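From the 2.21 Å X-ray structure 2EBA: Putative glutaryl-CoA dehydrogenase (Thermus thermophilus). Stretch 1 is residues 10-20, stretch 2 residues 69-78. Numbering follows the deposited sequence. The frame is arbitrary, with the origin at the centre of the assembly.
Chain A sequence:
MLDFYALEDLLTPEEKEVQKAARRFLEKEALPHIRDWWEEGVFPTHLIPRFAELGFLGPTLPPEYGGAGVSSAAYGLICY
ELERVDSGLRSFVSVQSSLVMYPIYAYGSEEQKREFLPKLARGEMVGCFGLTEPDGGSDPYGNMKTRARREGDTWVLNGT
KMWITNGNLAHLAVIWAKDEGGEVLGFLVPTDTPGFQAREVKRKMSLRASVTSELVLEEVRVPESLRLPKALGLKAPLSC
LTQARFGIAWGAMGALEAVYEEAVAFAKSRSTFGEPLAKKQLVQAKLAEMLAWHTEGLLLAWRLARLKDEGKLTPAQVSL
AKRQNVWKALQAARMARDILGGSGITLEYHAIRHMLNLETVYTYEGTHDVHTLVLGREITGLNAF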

ATOM      1  N   LEU A  10       8.494 -11.685  29.507  1.00 17.18           N
ATOM      2  CA  LEU A  10       8.759 -10.375  30.052  1.00 16.50           C
ATOM      3  C   LEU A  10       7.663  -9.881  31.000  1.00 16.65           C
ATOM      4  O   LEU A  10       7.673  -8.712  31.409  1.00 16.87           O
ATOM      5  CB  LEU A  10       8.948  -9.365  28.926  1.00 14.22           C
ATOM      6  CG  LEU A  10      10.051  -9.647  27.919  1.00 14.05           C
ATOM      7  CD1 LEU A  10       9.939  -8.598  26.839  1.00 15.03           C
ATOM      8  CD2 LEU A  10      11.419  -9.594  28.559  1.00 14.84           C
ATOM      9  N   LEU A  11       6.718 -10.752  31.360  1.00 16.97           N
ATOM     10  CA  LEU A  11       5.648 -10.325  32.268  1.00 16.55           C
ATOM     11  C   LEU A  11       5.847 -10.905  33.667  1.00 17.79           C
ATOM     12  O   LEU A  11       6.440 -11.985  33.827  1.00 20.05           O
ATOM     13  CB  LEU A  11       4.298 -10.762  31.748  1.00 15.57           C
ATOM     14  CG  LEU A  11       3.923 -10.121  30.421  1.00 14.83           C
ATOM     15  CD1 LEU A  11       2.797 -10.913  29.840  1.00 12.35           C
ATOM     16  CD2 LEU A  11       3.520  -8.663  30.611  1.00 14.44           C
ATOM     17  N   THR A  12       5.356 -10.194  34.677  1.00 18.53           N
ATOM     18  CA  THR A  12       5.472 -10.689  36.036  1.00 18.20           C
ATOM     19  C   THR A  12       4.434 -11.787  36.177  1.00 18.70           C
ATOM     20  O   THR A  12       3.571 -11.954  35.329  1.00 20.25           O
ATOM     21  CB  THR A  12       5.159  -9.585  37.091  1.00 16.23           C
ATOM     22  OG1 THR A  12       3.793  -9.169  36.964  1.00 14.38           O
ATOM     23  CG2 THR A  12       6.060  -8.369  36.893  1.00 16.25           C
ATOM     24  N   PRO A  13       4.514 -12.564  37.252  1.00 20.53           N
ATOM     25  CA  PRO A  13       3.549 -13.638  37.482  1.00 20.33           C
ATOM     26  C   PRO A  13       2.145 -13.056  37.688  1.00 20.94           C
ATOM     27  O   PRO A  13       1.159 -13.638  37.239  1.00 21.41           O
ATOM     28  CB  PRO A  13       4.075 -14.292  38.747  1.00 19.34           C
ATOM     29  CG  PRO A  13       5.543 -14.119  38.599  1.00 19.40           C
ATOM     30  CD  PRO A  13       5.668 -12.698  38.150  1.00 19.10           C
ATOM     31  N   GLU A  14       2.070 -11.914  38.373  1.00 21.33           N
ATOM     32  CA  GLU A  14       0.794 -11.243  38.643  1.00 22.16           C
ATOM     33  C   GLU A  14       0.123 -10.819  37.337  1.00 20.40           C
ATOM     34  O   GLU A  14      -1.066 -11.044  37.133  1.00 18.26           O
ATOM     35  CB  GLU A  14       1.016  -9.998  39.515  1.00 25.69           C
ATOM     36  CG  GLU A  14      -0.282  -9.309  39.977  1.00 30.87           C
ATOM     37  CD  GLU A  14      -0.127  -7.797  40.229  1.00 34.12           C
ATOM     38  OE1 GLU A  14       0.049  -7.037  39.242  1.00 34.41           O
ATOM     39  OE2 GLU A  14      -0.184  -7.370  41.409  1.00 35.07           O
ATOM     40  N   GLU A  15       0.902 -10.194  36.461  1.00 19.60           N
ATOM     41  CA  GLU A  15       0.394  -9.743  35.175  1.00 19.20           C
ATOM     42  C   GLU A  15      -0.085 -10.927  34.354  1.00 19.03           C
ATOM     43  O   GLU A  15      -1.122 -10.857  33.704  1.00 17.48           O
ATOM     44  CB  GLU A  15       1.490  -8.986  34.423  1.00 17.14           C
ATOM     45  CG  GLU A  15       2.020  -7.812  35.211  1.00 17.01           C
ATOM     46  CD  GLU A  15       3.212  -7.143  34.573  1.00 16.21           C
ATOM     47  OE1 GLU A  15       4.073  -7.850  34.011  1.00 17.06           O
ATOM     48  OE2 GLU A  15       3.298  -5.904  34.651  1.00 16.85           O
ATOM     49  N   LYS A  16       0.668 -12.021  34.393  1.00 20.58           N
ATOM     50  CA  LYS A  16       0.292 -13.194  33.626  1.00 21.00           C
ATOM     51  C   LYS A  16      -0.975 -13.836  34.131  1.00 22.63           C
ATOM     52  O   LYS A  16      -1.721 -14.439  33.338  1.00 21.72           O
ATOM     53  CB  LYS A  16       1.449 -14.201  33.576  1.00 20.27           C
ATOM     54  CG  LYS A  16       2.562 -13.736  32.647  1.00 21.72           C
ATOM     55  CD  LYS A  16       3.626 -14.781  32.391  1.00 20.24           C
ATOM     56  CE  LYS A  16       4.475 -15.019  33.612  1.00 20.73           C
ATOM     57  NZ  LYS A  16       5.790 -15.522  33.182  1.00 19.08           N
ATOM     58  N   GLU A  17      -1.276 -13.722  35.419  1.00 23.87           N
ATOM     59  CA  GLU A  17      -2.517 -14.331  35.827  1.00 24.91           C
ATOM     60  C   GLU A  17      -3.703 -13.377  35.633  1.00 23.78           C
ATOM     61  O   GLU A  17      -4.860 -13.862  35.607  1.00 24.10           O
ATOM     62  CB  GLU A  17      -2.452 -14.875  37.264  1.00 27.23           C
ATOM     63  CG  GLU A  17      -2.994 -16.318  37.370  1.00 30.99           C
ATOM     64  CD  GLU A  17      -4.500 -16.373  37.666  1.00 33.91           C
ATOM     65  OE1 GLU A  17      -5.015 -15.442  38.331  1.00 36.91           O
ATOM     66  OE2 GLU A  17      -5.172 -17.351  37.263  1.00 36.08           O
ATOM     67  N   VAL A  18      -3.495 -12.056  35.481  1.00 22.55           N
ATOM     68  CA  VAL A  18      -4.690 -11.240  35.250  1.00 21.61           C
ATOM     69  C   VAL A  18      -5.094 -11.589  33.809  1.00 20.92           C
ATOM     70  O   VAL A  18      -6.282 -11.539  33.461  1.00 19.84           O
ATOM     71  CB  VAL A  18      -4.488  -9.686  35.442  1.00 21.64           C
ATOM     72  CG1 VAL A  18      -3.684  -9.431  36.702  1.00 20.38           C
ATOM     73  CG2 VAL A  18      -3.868  -9.076  34.238  1.00 21.68           C
ATOM     74  N   GLN A  19      -4.128 -12.005  32.983  1.00 19.84           N
ATOM     75  CA  GLN A  19      -4.427 -12.363  31.598  1.00 19.91           C
ATOM     76  C   GLN A  19      -5.184 -13.683  31.548  1.00 19.93           C
ATOM     77  O   GLN A  19      -6.212 -13.785  30.875  1.00 18.72           O
ATOM     78  CB  GLN A  19      -3.162 -12.480  30.747  1.00 20.28           C
ATOM     79  CG  GLN A  19      -3.425 -12.727  29.254  1.00 21.17           C
ATOM     80  CD  GLN A  19      -3.413 -14.200  28.873  1.00 22.27           C
ATOM     81  OE1 GLN A  19      -4.170 -14.658  28.005  1.00 22.65           O
ATOM     82  NE2 GLN A  19      -2.527 -14.941  29.508  1.00 25.02           N
ATOM     83  N   LYS A  20      -4.707 -14.697  32.258  1.00 20.56           N
ATOM     84  CA  LYS A  20      -5.383 -15.985  32.207  1.00 22.09           C
ATOM     85  C   LYS A  20      -6.809 -15.921  32.743  1.00 21.07           C
ATOM     86  O   LYS A  20      -7.710 -16.507  32.159  1.00 21.56           O
ATOM     87  CB  LYS A  20      -4.604 -17.016  32.997  1.00 23.97           C
ATOM     88  CG  LYS A  20      -3.108 -17.075  32.649  1.00 27.79           C
ATOM     89  CD  LYS A  20      -2.835 -17.983  31.429  1.00 29.82           C
ATOM     90  CE  LYS A  20      -2.260 -17.197  30.279  1.00 30.15           C
ATOM     91  NZ  LYS A  20      -2.180 -17.963  28.996  1.00 31.66           N
ATOM     92  N   GLY A  69      -4.747  -1.532  42.070  1.00 20.40           N
ATOM     93  CA  GLY A  69      -3.343  -1.202  42.207  1.00 18.70           C
ATOM     94  C   GLY A  69      -2.368  -2.092  41.445  1.00 18.10           C
ATOM     95  O   GLY A  69      -1.242  -2.289  41.897  1.00 16.71           O
ATOM     96  N   VAL A  70      -2.781  -2.638  40.302  1.00 17.01           N
ATOM     97  CA  VAL A  70      -1.876  -3.482  39.534  1.00 16.10           C
ATOM     98  C   VAL A  70      -1.159  -2.622  38.517  1.00 13.84           C
ATOM     99  O   VAL A  70      -1.415  -1.424  38.435  1.00 10.74           O
ATOM    100  CB  VAL A  70      -2.612  -4.624  38.824  1.00 17.96           C
ATOM    101  CG1 VAL A  70      -3.324  -5.477  39.847  1.00 16.55           C
ATOM    102  CG2 VAL A  70      -3.591  -4.067  37.809  1.00 18.63           C
ATOM    103  N   SER A  71      -0.266  -3.236  37.746  1.00 14.97           N
ATOM    104  CA  SER A  71       0.537  -2.513  36.760  1.00 15.08           C
ATOM    105  C   SER A  71      -0.192  -2.064  35.516  1.00 14.31           C
ATOM    106  O   SER A  71      -1.318  -2.470  35.249  1.00 13.85           O
ATOM    107  CB  SER A  71       1.726  -3.363  36.324  1.00 16.06           C
ATOM    108  OG  SER A  71       1.304  -4.404  35.458  1.00 15.35           O
ATOM    109  N   SER A  72       0.482  -1.219  34.747  1.00 14.51           N
ATOM    110  CA  SER A  72      -0.065  -0.719  33.500  1.00 15.09           C
ATOM    111  C   SER A  72      -0.124  -1.882  32.530  1.00 15.62           C
ATOM    112  O   SER A  72      -1.076  -2.010  31.769  1.00 14.76           O
ATOM    113  CB  SER A  72       0.810   0.399  32.935  1.00 14.94           C
ATOM    114  OG  SER A  72       0.653   1.582  33.701  1.00 16.87           O
ATOM    115  N   ALA A  73       0.893  -2.739  32.570  1.00 15.67           N
ATOM    116  CA  ALA A  73       0.925  -3.899  31.695  1.00 14.95           C
ATOM    117  C   ALA A  73      -0.352  -4.714  31.952  1.00 15.53           C
ATOM    118  O   ALA A  73      -1.018  -5.164  31.016  1.00 14.80           O
ATOM    119  CB  ALA A  73       2.165  -4.735  31.985  1.00 11.38           C
ATOM    120  N   ALA A  74      -0.700  -4.875  33.224  1.00 15.61           N
ATOM    121  CA  ALA A  74      -1.889  -5.630  33.609  1.00 15.57           C
ATOM    122  C   ALA A  74      -3.151  -4.981  33.056  1.00 15.77           C
ATOM    123  O   ALA A  74      -4.069  -5.676  32.631  1.00 15.30           O
ATOM    124  CB  ALA A  74      -1.978  -5.745  35.147  1.00 15.38           C
ATOM    125  N   TYR A  75      -3.201  -3.652  33.074  1.00 15.57           N
ATOM    126  CA  TYR A  75      -4.350  -2.925  32.543  1.00 14.80           C
ATOM    127  C   TYR A  75      -4.378  -3.202  31.047  1.00 15.34           C
ATOM    128  O   TYR A  75      -5.413  -3.550  30.489  1.00 15.23           O
ATOM    129  CB  TYR A  75      -4.200  -1.420  32.826  1.00 14.40           C
ATOM    130  CG  TYR A  75      -5.207  -0.500  32.134  1.00 13.41           C
ATOM    131  CD1 TYR A  75      -6.563  -0.827  32.065  1.00 12.60           C
ATOM    132  CD2 TYR A  75      -4.798   0.717  31.583  1.00 12.21           C
ATOM    133  CE1 TYR A  75      -7.479   0.036  31.463  1.00 11.14           C
ATOM    134  CE2 TYR A  75      -5.698   1.581  30.984  1.00 11.40           C
ATOM    135  CZ  TYR A  75      -7.037   1.237  30.924  1.00 13.14           C
ATOM    136  OH  TYR A  75      -7.927   2.086  30.302  1.00 12.74           O
ATOM    137  N   GLY A  76      -3.215  -3.066  30.412  1.00 15.84           N
ATOM    138  CA  GLY A  76      -3.117  -3.319  28.989  1.00 14.99           C
ATOM    139  C   GLY A  76      -3.580  -4.722  28.680  1.00 13.63           C
ATOM    140  O   GLY A  76      -4.288  -4.946  27.707  1.00 11.76           O
ATOM    141  N   LEU A  77      -3.188  -5.669  29.527  1.00 13.53           N
ATOM    142  CA  LEU A  77      -3.555  -7.066  29.360  1.00 12.29           C
ATOM    143  C   LEU A  77      -5.044  -7.338  29.518  1.00 13.01           C
ATOM    144  O   LEU A  77      -5.558  -8.246  28.885  1.00 13.85           O
ATOM    145  CB  LEU A  77      -2.770  -7.955  30.331  1.00 10.33           C
ATOM    146  CG  LEU A  77      -1.274  -8.135  30.033  1.00 11.37           C
ATOM    147  CD1 LEU A  77      -0.565  -8.829  31.196  1.00  9.46           C
ATOM    148  CD2 LEU A  77      -1.108  -8.931  28.758  1.00  6.27           C
ATOM    149  N   ILE A  78      -5.751  -6.591  30.358  1.00 13.32           N
ATOM    150  CA  ILE A  78      -7.169  -6.868  30.476  1.00 14.41           C
ATOM    151  C   ILE A  78      -7.859  -6.263  29.249  1.00 13.61           C
ATOM    152  O   ILE A  78      -8.833  -6.808  28.733  1.00 11.42           O
ATOM    153  CB  ILE A  78      -7.800  -6.306  31.789  1.00 16.17           C
ATOM    154  CG1 ILE A  78      -8.082  -4.824  31.650  1.00 18.45           C
ATOM    155  CG2 ILE A  78      -6.904  -6.568  32.974  1.00 15.75           C
ATOM    156  CD1 ILE A  78      -9.544  -4.544  31.647  1.00 19.12           C
TER

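Two helix starts lie side by side. Helix 13-20 and helix 72-78 run in nearly the same direction, with 15° between their axes and a closest approach of 8.8 Å. The backbones come nearest at Glu15 and Ala74, whose CA atoms are 5.0 Å apart. The small side chain of Ala74 accompanies this close approach. Together the stretches bury 447 Å².

Stretch 2 begins with Gly69, which has a positive phi and makes no contact. Val70 points toward stretch 1. Its CB lies 3.6 Å from Glu14 OE1, so an aliphatic side chain rests against the carboxylate of an exposed residue.

Ser71 is the polar centre of the contact. It sits at the N-cap position, where its OG accepts from Ala74 N at 3.0 Å. The same hydroxyl donates to Glu15 OE2, with Ser71 OG and Glu15 OE2 2.6 Å apart. The other carboxylate oxygen, Glu15 OE1, accepts from Thr12 N at 2.8 Å. Glu15 therefore links the start of its own helix to the cap of the neighbouring one.

Ser72 faces away from stretch 1. Ala73 turns back toward it, and its CB lies 3.1 Å from Glu15 OE2 and 4.4 Å from Leu11 CD2. Ala74 CB meets Val18 CG2 at 3.9 Å. Tyr75 points away, and Gly76 makes no contact.

Leu77 has the largest area covered by the other stretch, 92 Å². Leu77 CD1 lies 4.1 Å from Leu11 CD2. The distance from Leu77 CD1 to the backbone oxygen Glu15 O is 3.3 Å. Its CB lies 4.2 Å from Val18 CG2. Leu77 thus packs along the first helix by shape and apolar contact. At Ile78, CG2 meets Val18 CG2 at 4.1 Å, extending the apolar patch.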